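Local coordinates for carbonic anhydrase (Sordaria macrospora, PDB 4O1J), which probably catalyses the reversible hydration of carbon dioxide to hydrogencarbonate and a proton, as a zinc-dependent beta-class carbonic anhydrase with one zinc per subunit, at residues Asn79-Thr87 / Asn166-Leu174; Ala93-His101 / Asn177-Arg187. All coordinates share one frame; numbering follows the deposited sequence.

Contact 1: residues Asn79-Thr87 / Asn166-Leu174; sequences NIANIVSPT and NVEAGIKVL
Asn-166 holds its CG anti to the backbone N (chi1 -178°), which carries its amide off the helix toward the 79-87 loop, while Asn-82, its CG between the backbone N and the carbonyl carbon (chi1 50°), brings its amide alongside. The side chains pass in opposite directions with amide planes 51° apart, and their ND2 atoms, both donors, are 3.4 Å from each other. One water accepts from both, at 2.8 Å from Asn-166 ND2 and 3.1 Å from Asn-82 ND2. With an alanine here in place of Asn-166, the water is likely to lose one of its two donors and the Asn-82 amide to turn more freely. Further along, Val-84 CG1 lies 3.6 Å from Leu-174 CD2, and Val-173 CG1 reaches Pro-86 CG at 3.9 Å. Within the loop, the Asn-79 amide bridges both polar backbone atoms of Ile-83: OD1 accepts from Ile-83 N at 2.8 Å, and ND2 donates to Ile-83 O. In this beta-class fold the loop after strand 74-79 thus runs beside the zinc site, Asn-82 packing on the zinc ligand Cys-56, and is backed by helix 155-176; Val-84 and Leu-174 both rest on Ile-54 and Leu-109 of strands 51-56 and 106-112.

Contact 2: residues Ala93-His101 / Asn177-Arg187; sequences AVIEYAVAH and NPTIREAIAER
Val-99 enters helix 178-187 as a knob into a hole, its side chain set among Thr-179, Ile-180, Ala-183 and Arg-187. Its CG1 branch, anti to the backbone N at chi1 173°, does most of the touching: it is 3.5 Å from Ala-183 CB and 3.6 Å from Thr-179 CG2. One turn earlier, the side chains of Ile-95 and Ile-180 cross at about a right angle, with Ile-95 CG2 3.8 Å from Ile-180 CD1. Beside them, Glu-96 lays its CG by Thr-179 OG1. At the other end, Arg-187 NH1 gives a weak bond to Val-99 O, 2.8 Å long but bent to 122° at the hydrogen; the oxygen lies at the edge of the guanidinium, near its plane, while Ala-183 CB lies on one face, offset toward the rim. The helices run nearly parallel, their axes 20° apart and 9.7 Å at closest approach. Such side-by-side helices fit the alpha/beta architecture of the beta-class enzymes, in which helices flank a largely parallel sheet. Asn-177 sets the start of the second helix as its N-cap: OD1 accepts from Ile-180 N at 3.2 Å and, weakly, from Thr-179 N. Leu-189 packs on Val-99 and Ala-183. The Glu-96 carboxylate accepts from Val-130 N of the third subunit; Glu-182 forms a salt bridge with Arg-126 of the second subunit.

From the N terminus, the chain leaves strand 74-79 through the loop 79-87 and soon enters helix 89-100, so the first partners of both contacts come in quick succession. Some 75 residues separate the segments in each case, largely helical but including strand 106-112. The chain then returns along helix 155-176, closing contact 1 at 166-174, and turns directly into helix 178-187, closing contact 2. The two loops therefore cross, their segments alternating. With centres 16 Å apart, the contacts meet through Leu-174, whose CD2 is 3.6 Å from Ile-95 CD1. Contact 1 ties the zinc-side loop to helix 155-176; contact 2 joins two helices away from the metal.

Contact 1: residues Asn79-Thr87 / Asn166-Leu174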
ATOM      1  N   ASN A  79      -3.337 -13.533  -2.480  1.00 22.77           N
ATOM      2  CA  ASN A  79      -2.000 -12.965  -2.364  1.00 23.23           C
ATOM      3  C   ASN A  79      -1.046 -13.949  -1.706  1.00 25.27           C
ATOM      4  O   ASN A  79      -1.413 -15.088  -1.423  1.00 26.04           O
ATOM      5  CB  ASN A  79      -2.034 -11.652  -1.585  1.00 21.75           C
ATOM      6  CG  ASN A  79      -2.600 -11.811  -0.188  1.00 23.15           C
ATOM      7  OD1 ASN A  79      -2.066 -12.557   0.641  1.00 23.90           O
ATOM      8  ND2 ASN A  79      -3.670 -11.078   0.094  1.00 23.23           N
ATOM      9  N   ILE A  80       0.184 -13.511  -1.466  1.00 24.80           N
ATOM     10  CA  ILE A  80       1.160 -14.363  -0.806  1.00 24.06           C
ATOM     11  C   ILE A  80       0.740 -14.694   0.625  1.00 23.51           C
ATOM     12  O   ILE A  80       0.577 -13.801   1.452  1.00 21.93           O
ATOM     13  CB  ILE A  80       2.550 -13.717  -0.799  1.00 22.12           C
ATOM     14  CG1 ILE A  80       3.048 -13.560  -2.236  1.00 20.82           C
ATOM     15  CG2 ILE A  80       3.531 -14.564   0.008  1.00 21.21           C
ATOM     16  CD1 ILE A  80       3.087 -14.864  -3.025  1.00 19.18           C
ATOM     17  N   ALA A  81       0.530 -15.986   0.881  1.00 24.04           N
ATOM     18  CA  ALA A  81       0.245 -16.513   2.216  1.00 24.22           C
ATOM     19  C   ALA A  81      -1.087 -16.018   2.776  1.00 24.87           C
ATOM     20  O   ALA A  81      -1.270 -15.995   3.995  1.00 26.82           O
ATOM     21  CB  ALA A  81       1.384 -16.173   3.181  1.00 25.19           C
ATOM     22  N   ASN A  82      -2.012 -15.663   1.879  1.00 24.04           N
ATOM     23  CA  ASN A  82      -3.359 -15.164   2.213  1.00 24.12           C
ATOM     24  C   ASN A  82      -3.407 -14.217   3.402  1.00 26.39           C
ATOM     25  O   ASN A  82      -4.180 -14.416   4.338  1.00 26.45           O
ATOM     26  CB  ASN A  82      -4.334 -16.326   2.463  1.00 23.63           C
ATOM     27  CG  ASN A  82      -3.795 -17.369   3.433  1.00 24.18           C
ATOM     28  OD1 ASN A  82      -3.103 -18.312   3.028  1.00 25.85           O
ATOM     29  ND2 ASN A  82      -4.128 -17.221   4.713  1.00 21.56           N
ATOM     30  N   ILE A  83      -2.586 -13.175   3.345  1.00 28.54           N
ATOM     31  CA  ILE A  83      -2.460 -12.247   4.454  1.00 29.58           C
ATOM     32  C   ILE A  83      -3.437 -11.086   4.334  1.00 31.16           C
ATOM     33  O   ILE A  83      -3.489 -10.412   3.308  1.00 31.69           O
ATOM     34  CB  ILE A  83      -1.026 -11.706   4.546  1.00 28.65           C
ATOM     35  CG1 ILE A  83      -0.085 -12.812   5.037  1.00 27.96           C
ATOM     36  CG2 ILE A  83      -0.963 -10.485   5.460  1.00 27.61           C
ATOM     37  CD1 ILE A  83       1.365 -12.391   5.148  1.00 27.22           C
ATOM     38  N   VAL A  84      -4.214 -10.865   5.389  1.00 32.45           N
ATOM     39  CA  VAL A  84      -5.128  -9.733   5.432  1.00 33.95           C
ATOM     40  C   VAL A  84      -4.570  -8.646   6.344  1.00 35.01           C
ATOM     41  O   VAL A  84      -4.591  -8.764   7.570  1.00 34.91           O
ATOM     42  CB  VAL A  84      -6.524 -10.138   5.925  1.00 33.51           C
ATOM     43  CG1 VAL A  84      -7.478  -8.945   5.838  1.00 32.08           C
ATOM     44  CG2 VAL A  84      -7.049 -11.321   5.119  1.00 34.51           C
ATOM     45  N   SER A  85      -4.086  -7.580   5.722  1.00 35.02           N
ATOM     46  CA  SER A  85      -3.477  -6.479   6.445  1.00 35.89           C
ATOM     47  C   SER A  85      -4.455  -5.310   6.534  1.00 34.95           C
ATOM     48  O   SER A  85      -5.147  -4.997   5.566  1.00 36.06           O
ATOM     49  CB  SER A  85      -2.174  -6.053   5.761  1.00 37.61           C
ATOM     50  OG  SER A  85      -1.599  -4.933   6.403  1.00 39.58           O
ATOM     51  N   PRO A  86      -4.535  -4.680   7.713  1.00 32.90           N
ATOM     52  CA  PRO A  86      -5.468  -3.578   7.973  1.00 32.80           C
ATOM     53  C   PRO A  86      -5.405  -2.418   6.973  1.00 31.90           C
ATOM     54  O   PRO A  86      -6.459  -1.977   6.518  1.00 31.14           O
ATOM     55  CB  PRO A  86      -5.048  -3.104   9.368  1.00 32.82           C
ATOM     56  CG  PRO A  86      -4.545  -4.345  10.022  1.00 32.70           C
ATOM     57  CD  PRO A  86      -3.825  -5.095   8.937  1.00 32.33           C
ATOM     58  N   THR A  87      -4.213  -1.945   6.620  1.00 33.58           N
ATOM     59  CA  THR A  87      -4.116  -0.766   5.757  1.00 36.40           C
ATOM     60  C   THR A  87      -3.864  -1.100   4.295  1.00 37.29           C
ATOM     61  O   THR A  87      -3.713  -0.195   3.475  1.00 38.80           O
ATOM     62  CB  THR A  87      -2.998   0.209   6.207  1.00 37.22           C
ATOM     63  OG1 THR A  87      -1.721  -0.425   6.079  1.00 39.63           O
ATOM     64  CG2 THR A  87      -3.207   0.672   7.651  1.00 36.36           C
ATOM     65  N   ASN A 166      -1.986 -17.783  11.286  1.00 33.35           N
ATOM     66  CA  ASN A 166      -2.120 -16.695  10.330  1.00 35.44           C
ATOM     67  C   ASN A 166      -3.569 -16.506   9.889  1.00 36.32           C
ATOM     68  O   ASN A 166      -4.056 -15.368   9.779  1.00 39.48           O
ATOM     69  CB  ASN A 166      -1.231 -16.949   9.116  1.00 36.96           C
ATOM     70  CG  ASN A 166      -1.294 -15.825   8.109  1.00 38.73           C
ATOM     71  OD1 ASN A 166      -0.969 -14.679   8.422  1.00 40.36           O
ATOM     72  ND2 ASN A 166      -1.713 -16.146   6.887  1.00 38.65           N
ATOM     73  N   VAL A 167      -4.272 -17.615   9.664  1.00 33.27           N
ATOM     74  CA  VAL A 167      -5.695 -17.518   9.353  1.00 31.20           C
ATOM     75  C   VAL A 167      -6.462 -16.867  10.497  1.00 32.94           C
ATOM     76  O   VAL A 167      -7.318 -16.009  10.271  1.00 33.77           O
ATOM     77  CB  VAL A 167      -6.320 -18.894   9.067  1.00 28.31           C
ATOM     78  CG1 VAL A 167      -7.834 -18.769   8.865  1.00 25.74           C
ATOM     79  CG2 VAL A 167      -5.678 -19.512   7.855  1.00 27.93           C
ATOM     80  N   GLU A 168      -6.154 -17.275  11.724  1.00 34.21           N
ATOM     81  CA  GLU A 168      -6.843 -16.723  12.889  1.00 36.61           C
ATOM     82  C   GLU A 168      -6.643 -15.199  13.004  1.00 36.57           C
ATOM     83  O   GLU A 168      -7.602 -14.433  13.261  1.00 35.88           O
ATOM     84  CB  GLU A 168      -6.364 -17.436  14.158  1.00 39.83           C
ATOM     85  CG  GLU A 168      -6.963 -18.836  14.321  1.00 42.83           C
ATOM     86  CD  GLU A 168      -6.267 -19.672  15.389  1.00 45.16           C
ATOM     87  OE1 GLU A 168      -5.355 -19.144  16.060  1.00 46.59           O
ATOM     88  OE2 GLU A 168      -6.630 -20.861  15.554  1.00 45.22           O
ATOM     89  N   ALA A 169      -5.407 -14.760  12.778  1.00 36.68           N
ATOM     90  CA  ALA A 169      -5.092 -13.337  12.867  1.00 36.73           C
ATOM     91  C   ALA A 169      -5.832 -12.564  11.777  1.00 36.06           C
ATOM     92  O   ALA A 169      -6.415 -11.484  12.027  1.00 37.64           O
ATOM     93  CB  ALA A 169      -3.587 -13.115  12.757  1.00 35.86           C
ATOM     94  N   GLY A 170      -5.841 -13.137  10.575  1.00 31.93           N
ATOM     95  CA  GLY A 170      -6.491 -12.487   9.457  1.00 30.25           C
ATOM     96  C   GLY A 170      -7.983 -12.359   9.706  1.00 29.03           C
ATOM     97  O   GLY A 170      -8.601 -11.353   9.345  1.00 29.12           O
ATOM     98  N   ILE A 171      -8.559 -13.376  10.344  1.00 27.60           N
ATOM     99  CA  ILE A 171      -9.963 -13.330  10.719  1.00 25.92           C
ATOM    100  C   ILE A 171     -10.201 -12.162  11.669  1.00 27.17           C
ATOM    101  O   ILE A 171     -11.128 -11.385  11.456  1.00 25.99           O
ATOM    102  CB  ILE A 171     -10.432 -14.642  11.376  1.00 23.74           C
ATOM    103  CG1 ILE A 171     -10.533 -15.755  10.331  1.00 23.14           C
ATOM    104  CG2 ILE A 171     -11.791 -14.452  12.029  1.00 21.95           C
ATOM    105  CD1 ILE A 171     -11.613 -15.533   9.299  1.00 23.00           C
ATOM    106  N   LYS A 172      -9.353 -12.015  12.691  1.00 28.74           N
ATOM    107  CA  LYS A 172      -9.501 -10.880  13.620  1.00 29.51           C
ATOM    108  C   LYS A 172      -9.517  -9.533  12.880  1.00 27.53           C
ATOM    109  O   LYS A 172     -10.390  -8.670  13.129  1.00 25.37           O
ATOM    110  CB  LYS A 172      -8.382 -10.893  14.664  1.00 31.04           C
ATOM    111  CG  LYS A 172      -8.478 -12.073  15.627  1.00 33.06           C
ATOM    112  CD  LYS A 172      -7.290 -12.127  16.565  1.00 34.08           C
ATOM    113  CE  LYS A 172      -7.270 -13.430  17.349  1.00 34.05           C
ATOM    114  NZ  LYS A 172      -6.043 -13.562  18.184  1.00 33.53           N
ATOM    115  N   VAL A 173      -8.583  -9.378  11.939  1.00 27.06           N
ATOM    116  CA  VAL A 173      -8.528  -8.158  11.133  1.00 28.41           C
ATOM    117  C   VAL A 173      -9.813  -7.940  10.313  1.00 30.71           C
ATOM    118  O   VAL A 173     -10.362  -6.830  10.295  1.00 31.92           O
ATOM    119  CB  VAL A 173      -7.322  -8.169  10.173  1.00 28.16           C
ATOM    120  CG1 VAL A 173      -7.351  -6.946   9.259  1.00 27.80           C
ATOM    121  CG2 VAL A 173      -6.022  -8.219  10.958  1.00 27.96           C
ATOM    122  N   LEU A 174     -10.292  -8.996   9.655  1.00 29.69           N
ATOM    123  CA  LEU A 174     -11.545  -8.941   8.895  1.00 30.20           C
ATOM    124  C   LEU A 174     -12.738  -8.545   9.777  1.00 32.03           C
ATOM    125  O   LEU A 174     -13.646  -7.816   9.348  1.00 29.36           O
ATOM    126  CB  LEU A 174     -11.831 -10.298   8.237  1.00 29.90           C
ATOM    127  CG  LEU A 174     -10.906 -10.769   7.112  1.00 29.06           C
ATOM    128  CD1 LEU A 174     -11.229 -12.191   6.694  1.00 27.57           C
ATOM    129  CD2 LEU A 174     -11.015  -9.837   5.925  1.00 29.01           C
TER
HETATM  130  O   HOH W   1      -2.170 -18.866   6.411  1.00 21.47           O

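Contact 2: residues Ala93-His101 / Asn177-Arg187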
ATOM      1  N   ALA A  93      -9.992  -3.099  -1.173  1.00 33.52           N
ATOM      2  CA  ALA A  93     -10.819  -2.811  -2.338  1.00 32.33           C
ATOM      3  C   ALA A  93     -11.689  -4.016  -2.709  1.00 31.46           C
ATOM      4  O   ALA A  93     -12.882  -3.865  -2.999  1.00 31.60           O
ATOM      5  CB  ALA A  93      -9.949  -2.399  -3.513  1.00 31.80           C
ATOM      6  N   VAL A  94     -11.099  -5.209  -2.673  1.00 30.35           N
ATOM      7  CA  VAL A  94     -11.829  -6.424  -3.020  1.00 30.17           C
ATOM      8  C   VAL A  94     -12.920  -6.673  -1.994  1.00 28.87           C
ATOM      9  O   VAL A  94     -14.054  -7.000  -2.348  1.00 28.54           O
ATOM     10  CB  VAL A  94     -10.908  -7.668  -3.094  1.00 29.65           C
ATOM     11  CG1 VAL A  94     -11.727  -8.906  -3.380  1.00 27.76           C
ATOM     12  CG2 VAL A  94      -9.829  -7.484  -4.154  1.00 29.52           C
ATOM     13  N   ILE A  95     -12.575  -6.492  -0.721  1.00 27.73           N
ATOM     14  CA  ILE A  95     -13.547  -6.649   0.353  1.00 27.73           C
ATOM     15  C   ILE A  95     -14.689  -5.644   0.226  1.00 33.23           C
ATOM     16  O   ILE A  95     -15.859  -6.011   0.354  1.00 36.18           O
ATOM     17  CB  ILE A  95     -12.899  -6.491   1.729  1.00 24.47           C
ATOM     18  CG1 ILE A  95     -11.853  -7.584   1.956  1.00 21.39           C
ATOM     19  CG2 ILE A  95     -13.956  -6.530   2.827  1.00 25.30           C
ATOM     20  CD1 ILE A  95     -11.064  -7.402   3.228  1.00 18.62           C
ATOM     21  N   GLU A  96     -14.357  -4.381  -0.036  1.00 34.55           N
ATOM     22  CA  GLU A  96     -15.396  -3.366  -0.163  1.00 36.48           C
ATOM     23  C   GLU A  96     -16.332  -3.661  -1.319  1.00 35.58           C
ATOM     24  O   GLU A  96     -17.548  -3.547  -1.176  1.00 35.17           O
ATOM     25  CB  GLU A  96     -14.809  -1.969  -0.359  1.00 39.71           C
ATOM     26  CG  GLU A  96     -14.917  -1.078   0.861  1.00 43.57           C
ATOM     27  CD  GLU A  96     -14.125   0.213   0.715  1.00 46.91           C
ATOM     28  OE1 GLU A  96     -13.523   0.671   1.714  1.00 46.18           O
ATOM     29  OE2 GLU A  96     -14.132   0.783  -0.400  1.00 49.12           O
ATOM     30  N   TYR A  97     -15.768  -4.051  -2.461  1.00 35.87           N
ATOM     31  CA  TYR A  97     -16.588  -4.324  -3.635  1.00 35.42           C
ATOM     32  C   TYR A  97     -17.459  -5.557  -3.412  1.00 35.44           C
ATOM     33  O   TYR A  97     -18.629  -5.585  -3.806  1.00 34.74           O
ATOM     34  CB  TYR A  97     -15.720  -4.516  -4.876  1.00 35.67           C
ATOM     35  CG  TYR A  97     -16.495  -4.363  -6.163  1.00 38.22           C
ATOM     36  CD1 TYR A  97     -16.670  -3.109  -6.737  1.00 39.43           C
ATOM     37  CD2 TYR A  97     -17.068  -5.461  -6.800  1.00 39.48           C
ATOM     38  CE1 TYR A  97     -17.382  -2.949  -7.912  1.00 40.42           C
ATOM     39  CE2 TYR A  97     -17.789  -5.312  -7.980  1.00 39.80           C
ATOM     40  CZ  TYR A  97     -17.941  -4.051  -8.531  1.00 41.30           C
ATOM     41  OH  TYR A  97     -18.651  -3.878  -9.700  1.00 42.09           O
ATOM     42  N   ALA A  98     -16.891  -6.564  -2.756  1.00 35.36           N
ATOM     43  CA  ALA A  98     -17.596  -7.817  -2.514  1.00 33.55           C
ATOM     44  C   ALA A  98     -18.745  -7.642  -1.523  1.00 32.19           C
ATOM     45  O   ALA A  98     -19.829  -8.193  -1.713  1.00 33.11           O
ATOM     46  CB  ALA A  98     -16.628  -8.876  -2.015  1.00 32.17           C
ATOM     47  N   VAL A  99     -18.510  -6.864  -0.473  1.00 29.78           N
ATOM     48  CA  VAL A  99     -19.469  -6.756   0.617  1.00 29.66           C
ATOM     49  C   VAL A  99     -20.513  -5.668   0.365  1.00 30.12           C
ATOM     50  O   VAL A  99     -21.695  -5.867   0.627  1.00 30.31           O
ATOM     51  CB  VAL A  99     -18.753  -6.477   1.963  1.00 28.53           C
ATOM     52  CG1 VAL A  99     -19.764  -6.184   3.062  1.00 28.27           C
ATOM     53  CG2 VAL A  99     -17.878  -7.662   2.359  1.00 28.33           C
ATOM     54  N   ALA A 100     -20.088  -4.527  -0.168  1.00 31.29           N
ATOM     55  CA  ALA A 100     -21.004  -3.398  -0.323  1.00 32.67           C
ATOM     56  C   ALA A 100     -21.691  -3.318  -1.698  1.00 33.70           C
ATOM     57  O   ALA A 100     -22.720  -2.655  -1.839  1.00 33.77           O
ATOM     58  CB  ALA A 100     -20.268  -2.095  -0.034  1.00 32.01           C
ATOM     59  N   HIS A 101     -21.147  -3.996  -2.702  1.00 33.99           N
ATOM     60  CA  HIS A 101     -21.703  -3.880  -4.048  1.00 35.97           C
ATOM     61  C   HIS A 101     -22.353  -5.167  -4.527  1.00 35.17           C
ATOM     62  O   HIS A 101     -23.462  -5.146  -5.072  1.00 35.14           O
ATOM     63  CB  HIS A 101     -20.620  -3.446  -5.041  1.00 38.69           C
ATOM     64  CG  HIS A 101     -20.168  -2.033  -4.852  1.00 42.58           C
ATOM     65  ND1 HIS A 101     -19.419  -1.630  -3.768  1.00 44.69           N
ATOM     66  CD2 HIS A 101     -20.384  -0.923  -5.595  1.00 44.47           C
ATOM     67  CE1 HIS A 101     -19.186  -0.332  -3.856  1.00 44.68           C
ATOM     68  NE2 HIS A 101     -19.761   0.122  -4.955  1.00 44.15           N
ATOM     69  N   ASN A 177     -12.705  -4.905  10.353  1.00 31.38           N
ATOM     70  CA  ASN A 177     -13.017  -4.118   9.166  1.00 31.26           C
ATOM     71  C   ASN A 177     -14.408  -3.503   9.286  1.00 33.21           C
ATOM     72  O   ASN A 177     -15.364  -4.198   9.624  1.00 34.24           O
ATOM     73  CB  ASN A 177     -12.933  -4.991   7.921  1.00 30.25           C
ATOM     74  CG  ASN A 177     -13.185  -4.220   6.649  1.00 30.67           C
ATOM     75  OD1 ASN A 177     -14.312  -3.819   6.358  1.00 32.18           O
ATOM     76  ND2 ASN A 177     -12.137  -4.044   5.857  1.00 30.72           N
ATOM     77  N   PRO A 178     -14.531  -2.193   9.014  1.00 33.64           N
ATOM     78  CA  PRO A 178     -15.808  -1.483   9.191  1.00 33.70           C
ATOM     79  C   PRO A 178     -16.937  -1.967   8.268  1.00 33.67           C
ATOM     80  O   PRO A 178     -18.084  -2.077   8.712  1.00 33.90           O
ATOM     81  CB  PRO A 178     -15.452  -0.026   8.859  1.00 32.93           C
ATOM     82  CG  PRO A 178     -13.969   0.042   8.873  1.00 32.88           C
ATOM     83  CD  PRO A 178     -13.479  -1.309   8.487  1.00 32.58           C
ATOM     84  N   THR A 179     -16.621  -2.241   7.005  1.00 31.73           N
ATOM     85  CA  THR A 179     -17.632  -2.674   6.051  1.00 31.59           C
ATOM     86  C   THR A 179     -18.170  -4.048   6.419  1.00 31.49           C
ATOM     87  O   THR A 179     -19.376  -4.321   6.334  1.00 33.37           O
ATOM     88  CB  THR A 179     -17.066  -2.733   4.625  1.00 32.22           C
ATOM     89  OG1 THR A 179     -16.417  -1.494   4.310  1.00 34.25           O
ATOM     90  CG2 THR A 179     -18.179  -3.001   3.625  1.00 31.60           C
ATOM     91  N   ILE A 180     -17.257  -4.895   6.874  1.00 29.94           N
ATOM     92  CA  ILE A 180     -17.587  -6.257   7.245  1.00 29.66           C
ATOM     93  C   ILE A 180     -18.415  -6.215   8.509  1.00 32.99           C
ATOM     94  O   ILE A 180     -19.425  -6.898   8.617  1.00 33.46           O
ATOM     95  CB  ILE A 180     -16.315  -7.109   7.452  1.00 26.15           C
ATOM     96  CG1 ILE A 180     -15.673  -7.422   6.094  1.00 24.20           C
ATOM     97  CG2 ILE A 180     -16.638  -8.394   8.188  1.00 24.49           C
ATOM     98  CD1 ILE A 180     -14.364  -8.157   6.184  1.00 24.27           C
ATOM     99  N   ARG A 181     -18.011  -5.351   9.430  1.00 35.62           N
ATOM    100  CA  ARG A 181     -18.650  -5.233  10.732  1.00 38.65           C
ATOM    101  C   ARG A 181     -20.078  -4.689  10.617  1.00 40.56           C
ATOM    102  O   ARG A 181     -21.013  -5.184  11.273  1.00 41.36           O
ATOM    103  CB  ARG A 181     -17.784  -4.322  11.608  1.00 40.86           C
ATOM    104  CG  ARG A 181     -18.211  -4.168  13.040  1.00 44.57           C
ATOM    105  CD  ARG A 181     -17.229  -3.266  13.777  1.00 47.23           C
ATOM    106  NE  ARG A 181     -16.028  -3.969  14.226  1.00 48.34           N
ATOM    107  CZ  ARG A 181     -15.783  -4.287  15.496  1.00 49.27           C
ATOM    108  NH1 ARG A 181     -16.656  -3.965  16.443  1.00 49.92           N
ATOM    109  NH2 ARG A 181     -14.663  -4.920  15.825  1.00 49.12           N
ATOM    110  N   GLU A 182     -20.256  -3.700   9.745  1.00 41.08           N
ATOM    111  CA  GLU A 182     -21.582  -3.170   9.482  1.00 42.09           C
ATOM    112  C   GLU A 182     -22.457  -4.227   8.831  1.00 39.12           C
ATOM    113  O   GLU A 182     -23.579  -4.471   9.279  1.00 39.02           O
ATOM    114  CB  GLU A 182     -21.505  -1.929   8.596  1.00 46.83           C
ATOM    115  CG  GLU A 182     -20.909  -0.718   9.281  1.00 52.52           C
ATOM    116  CD  GLU A 182     -20.725   0.449   8.330  1.00 56.69           C
ATOM    117  OE1 GLU A 182     -20.134   1.473   8.744  1.00 57.35           O
ATOM    118  OE2 GLU A 182     -21.185   0.342   7.171  1.00 58.24           O
ATOM    119  N   ALA A 183     -21.907  -4.903   7.822  1.00 36.08           N
ATOM    120  CA  ALA A 183     -22.672  -5.896   7.082  1.00 33.48           C
ATOM    121  C   ALA A 183     -23.073  -7.062   7.986  1.00 33.20           C
ATOM    122  O   ALA A 183     -24.117  -7.685   7.784  1.00 33.45           O
ATOM    123  CB  ALA A 183     -21.882  -6.388   5.892  1.00 32.04           C
ATOM    124  N   ILE A 184     -22.251  -7.347   8.992  1.00 30.61           N
ATOM    125  CA  ILE A 184     -22.601  -8.358   9.979  1.00 28.57           C
ATOM    126  C   ILE A 184     -23.768  -7.841  10.801  1.00 30.43           C
ATOM    127  O   ILE A 184     -24.744  -8.560  11.045  1.00 30.96           O
ATOM    128  CB  ILE A 184     -21.428  -8.690  10.916  1.00 25.10           C
ATOM    129  CG1 ILE A 184     -20.273  -9.299  10.127  1.00 23.90           C
ATOM    130  CG2 ILE A 184     -21.874  -9.661  11.992  1.00 23.19           C
ATOM    131  CD1 ILE A 184     -19.033  -9.544  10.945  1.00 22.13           C
ATOM    132  N   ALA A 185     -23.683  -6.571  11.191  1.00 31.46           N
ATOM    133  CA  ALA A 185     -24.691  -5.997  12.076  1.00 31.92           C
ATOM    134  C   ALA A 185     -26.075  -5.892  11.437  1.00 36.48           C
ATOM    135  O   ALA A 185     -27.085  -6.033  12.132  1.00 36.50           O
ATOM    136  CB  ALA A 185     -24.247  -4.624  12.546  1.00 29.60           C
ATOM    137  N   GLU A 186     -26.133  -5.642  10.128  1.00 40.55           N
ATOM    138  CA  GLU A 186     -27.432  -5.417   9.480  1.00 44.35           C
ATOM    139  C   GLU A 186     -27.894  -6.474   8.474  1.00 43.86           C
ATOM    140  O   GLU A 186     -29.095  -6.603   8.235  1.00 44.36           O
ATOM    141  CB  GLU A 186     -27.443  -4.048   8.806  1.00 47.04           C
ATOM    142  CG  GLU A 186     -26.173  -3.681   8.094  1.00 48.72           C
ATOM    143  CD  GLU A 186     -25.818  -2.232   8.327  1.00 50.37           C
ATOM    144  OE1 GLU A 186     -26.357  -1.651   9.300  1.00 50.98           O
ATOM    145  OE2 GLU A 186     -25.041  -1.667   7.526  1.00 50.83           O
ATOM    146  N   ARG A 187     -26.960  -7.211   7.879  1.00 42.57           N
ATOM    147  CA  ARG A 187     -27.301  -8.209   6.857  1.00 41.25           C
ATOM    148  C   ARG A 187     -27.033  -9.639   7.299  1.00 39.27           C
ATOM    149  O   ARG A 187     -27.400 -10.585   6.607  1.00 38.94           O
ATOM    150  CB  ARG A 187     -26.508  -7.989   5.569  1.00 41.26           C
ATOM    151  CG  ARG A 187     -26.948  -6.871   4.669  1.00 42.05           C
ATOM    152  CD  ARG A 187     -25.942  -6.771   3.544  1.00 42.03           C
ATOM    153  NE  ARG A 187     -25.329  -8.077   3.319  1.00 42.83           N
ATOM    154  CZ  ARG A 187     -24.185  -8.274   2.678  1.00 43.32           C
ATOM    155  NH1 ARG A 187     -23.514  -7.243   2.182  1.00 43.92           N
ATOM    156  NH2 ARG A 187     -23.715  -9.506   2.529  1.00 42.26           N
TER